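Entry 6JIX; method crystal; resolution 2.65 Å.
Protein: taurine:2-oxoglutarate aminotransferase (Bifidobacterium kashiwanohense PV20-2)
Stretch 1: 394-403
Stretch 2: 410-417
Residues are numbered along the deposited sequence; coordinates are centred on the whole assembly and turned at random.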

# COMPACT_ATOMS: atom_id res chain seq x y z
N VAL A 394 -28.76 -11.58 6.11
CA VAL A 394 -29.35 -10.93 7.27
C VAL A 394 -28.33 -10.57 8.33
O VAL A 394 -28.69 -9.96 9.34
CB VAL A 394 -30.39 -11.82 7.99
CG1 VAL A 394 -31.56 -12.09 7.08
CG2 VAL A 394 -29.75 -13.12 8.46
N MET A 395 -27.07 -10.95 8.15
CA MET A 395 -26.09 -10.69 9.20
C MET A 395 -25.91 -9.20 9.49
O MET A 395 -25.72 -8.85 10.67
CB MET A 395 -24.77 -11.39 8.84
CG MET A 395 -24.94 -12.89 8.65
SD MET A 395 -25.23 -13.83 10.17
CE MET A 395 -24.04 -13.10 11.28
N PRO A 396 -25.97 -8.29 8.51
CA PRO A 396 -25.86 -6.86 8.87
C PRO A 396 -26.95 -6.40 9.82
O PRO A 396 -26.70 -5.55 10.68
CB PRO A 396 -25.92 -6.16 7.51
CG PRO A 396 -25.39 -7.16 6.55
CD PRO A 396 -25.85 -8.50 7.06
N GLN A 397 -28.17 -6.93 9.68
CA GLN A 397 -29.23 -6.68 10.65
C GLN A 397 -28.76 -6.95 12.08
O GLN A 397 -28.97 -6.14 12.98
CB GLN A 397 -30.42 -7.58 10.31
CG GLN A 397 -31.78 -6.96 10.36
CD GLN A 397 -32.82 -7.93 9.84
OE1 GLN A 397 -32.68 -8.49 8.74
NE2 GLN A 397 -33.85 -8.18 10.65
N ILE A 398 -28.14 -8.12 12.29
CA ILE A 398 -27.62 -8.50 13.60
C ILE A 398 -26.50 -7.56 14.03
O ILE A 398 -26.43 -7.13 15.19
CB ILE A 398 -27.11 -9.95 13.57
CG1 ILE A 398 -28.16 -10.89 12.99
CG2 ILE A 398 -26.63 -10.36 14.96
CD1 ILE A 398 -27.64 -12.30 12.83
N MET A 399 -25.61 -7.24 13.09
CA MET A 399 -24.51 -6.32 13.38
C MET A 399 -25.05 -4.95 13.78
O MET A 399 -24.43 -4.26 14.60
CB MET A 399 -23.60 -6.22 12.16
CG MET A 399 -22.19 -6.81 12.34
SD MET A 399 -22.10 -8.41 13.15
CE MET A 399 -22.18 -9.52 11.74
N ALA A 400 -26.20 -4.55 13.23
CA ALA A 400 -26.81 -3.27 13.55
C ALA A 400 -27.55 -3.31 14.88
O ALA A 400 -27.51 -2.34 15.65
CB ALA A 400 -27.76 -2.85 12.43
N LYS A 401 -28.26 -4.40 15.17
CA LYS A 401 -28.85 -4.55 16.50
C LYS A 401 -27.76 -4.45 17.57
O LYS A 401 -27.97 -3.83 18.62
CB LYS A 401 -29.64 -5.87 16.58
N LEU A 402 -26.59 -5.05 17.31
CA LEU A 402 -25.46 -4.94 18.22
C LEU A 402 -24.92 -3.51 18.29
O LEU A 402 -24.65 -2.99 19.38
CB LEU A 402 -24.36 -5.88 17.77
CG LEU A 402 -24.53 -7.35 18.13
CD1 LEU A 402 -23.51 -8.15 17.35
CD2 LEU A 402 -24.34 -7.55 19.62
N MET A 403 -24.74 -2.87 17.14
CA MET A 403 -24.22 -1.50 17.11
C MET A 403 -25.12 -0.56 17.93
O MET A 403 -24.62 0.39 18.54
CB MET A 403 -24.08 -1.04 15.65
CG MET A 403 -23.32 0.29 15.37
SD MET A 403 -21.53 0.30 15.76
CE MET A 403 -20.97 1.85 15.06
N PHE A 410 -18.07 -6.50 13.53
CA PHE A 410 -18.41 -6.85 12.15
C PHE A 410 -18.27 -8.36 12.01
O PHE A 410 -17.80 -9.04 12.92
CB PHE A 410 -17.52 -6.11 11.14
CG PHE A 410 -16.14 -6.71 10.99
CD1 PHE A 410 -15.15 -6.47 11.94
CD2 PHE A 410 -15.82 -7.51 9.89
CE1 PHE A 410 -13.87 -7.03 11.81
CE2 PHE A 410 -14.54 -8.07 9.75
CZ PHE A 410 -13.57 -7.83 10.71
N GLY A 411 -18.66 -8.86 10.85
CA GLY A 411 -18.47 -10.26 10.54
C GLY A 411 -18.44 -10.43 9.04
O GLY A 411 -18.67 -9.49 8.28
N ARG A 412 -18.09 -11.64 8.62
CA ARG A 412 -18.21 -12.05 7.23
C ARG A 412 -19.02 -13.33 7.19
O ARG A 412 -19.12 -14.06 8.18
CB ARG A 412 -16.84 -12.23 6.57
CG ARG A 412 -16.16 -10.89 6.25
CD ARG A 412 -15.04 -11.03 5.23
NE ARG A 412 -15.57 -11.45 3.93
CZ ARG A 412 -15.92 -10.61 2.97
NH1 ARG A 412 -15.80 -9.30 3.15
NH2 ARG A 412 -16.40 -11.09 1.83
N GLU A 413 -19.65 -13.58 6.05
CA GLU A 413 -20.38 -14.83 5.84
C GLU A 413 -21.41 -14.99 6.95
O GLU A 413 -22.32 -14.15 7.06
CB GLU A 413 -19.36 -15.97 5.72
CG GLU A 413 -18.56 -15.99 4.43
CD GLU A 413 -19.29 -15.33 3.27
OE1 GLU A 413 -20.48 -15.64 3.02
OE2 GLU A 413 -18.65 -14.49 2.60
N THR A 414 -21.34 -16.05 7.76
CA THR A 414 -22.36 -16.40 8.75
C THR A 414 -21.85 -16.17 10.17
O THR A 414 -22.37 -16.77 11.11
CB THR A 414 -22.82 -17.86 8.55
OG1 THR A 414 -24.15 -18.05 9.05
CG2 THR A 414 -21.92 -18.86 9.27
N ASN A 415 -20.84 -15.30 10.33
CA ASN A 415 -20.14 -15.15 11.60
C ASN A 415 -20.28 -13.76 12.18
O ASN A 415 -20.45 -12.77 11.47
CB ASN A 415 -18.66 -15.47 11.47
CG ASN A 415 -18.44 -16.77 10.79
OD1 ASN A 415 -18.17 -16.83 9.58
ND2 ASN A 415 -18.61 -17.86 11.54
N ILE A 416 -20.21 -13.72 13.51
CA ILE A 416 -19.97 -12.51 14.27
C ILE A 416 -18.58 -12.63 14.87
O ILE A 416 -18.26 -13.63 15.53
CB ILE A 416 -21.03 -12.29 15.36
CG1 ILE A 416 -22.44 -12.45 14.77
CG2 ILE A 416 -20.89 -10.90 15.92
CD1 ILE A 416 -23.56 -12.24 15.74
N ASN A 417 -17.75 -11.63 14.62
CA ASN A 417 -16.45 -11.58 15.27
C ASN A 417 -16.57 -10.94 16.63
O ASN A 417 -17.39 -10.04 16.85
CB ASN A 417 -15.44 -10.78 14.43
CG ASN A 417 -15.23 -11.38 13.06
OD1 ASN A 417 -15.19 -12.60 12.91
ND2 ASN A 417 -15.08 -10.52 12.05

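The contact is a packing of shapes, with no hydrogen bond between the two stretches. One face of the helix, formed by Met-395, Ile-398, Met-399 and Leu-402, points its CA-to-CB bonds toward the hairpin-like second stretch. Ile-416 is the main bump on the other side. Its CB leaves sideways, but the end of the side chain comes nearer and enters a hollow lined by all four helix residues. CD1 of Ile-416 lies 3.7 Å from CG2 of Ile-398. CG2 of Ile-416 lies 3.9 Å from SD of Met-399 and 4.1 Å from CD1 of Leu-402. CG1 of Ile-416 lies 3.9 Å from CE of Met-395.

The two methionines also reach the backbone. CG of Met-395 sits 3.3 Å from O of Glu-413, and CE of Met-395 is 3.6 Å from O of Asn-415. CE of Met-399 approaches the same Asn-415 O at 3.7 Å, so the two methyls share this carbonyl.

Gly-411 leaves room beside Met-399, whose CE is 3.7 Å from Gly-411 N. A CB there would be tight against that methyl and would clash with Asn-415 O. A type II' turn from Arg-412 to Asn-415 reverses the chain, closed by Asn-415 N to Arg-412 O at 3.0 Å.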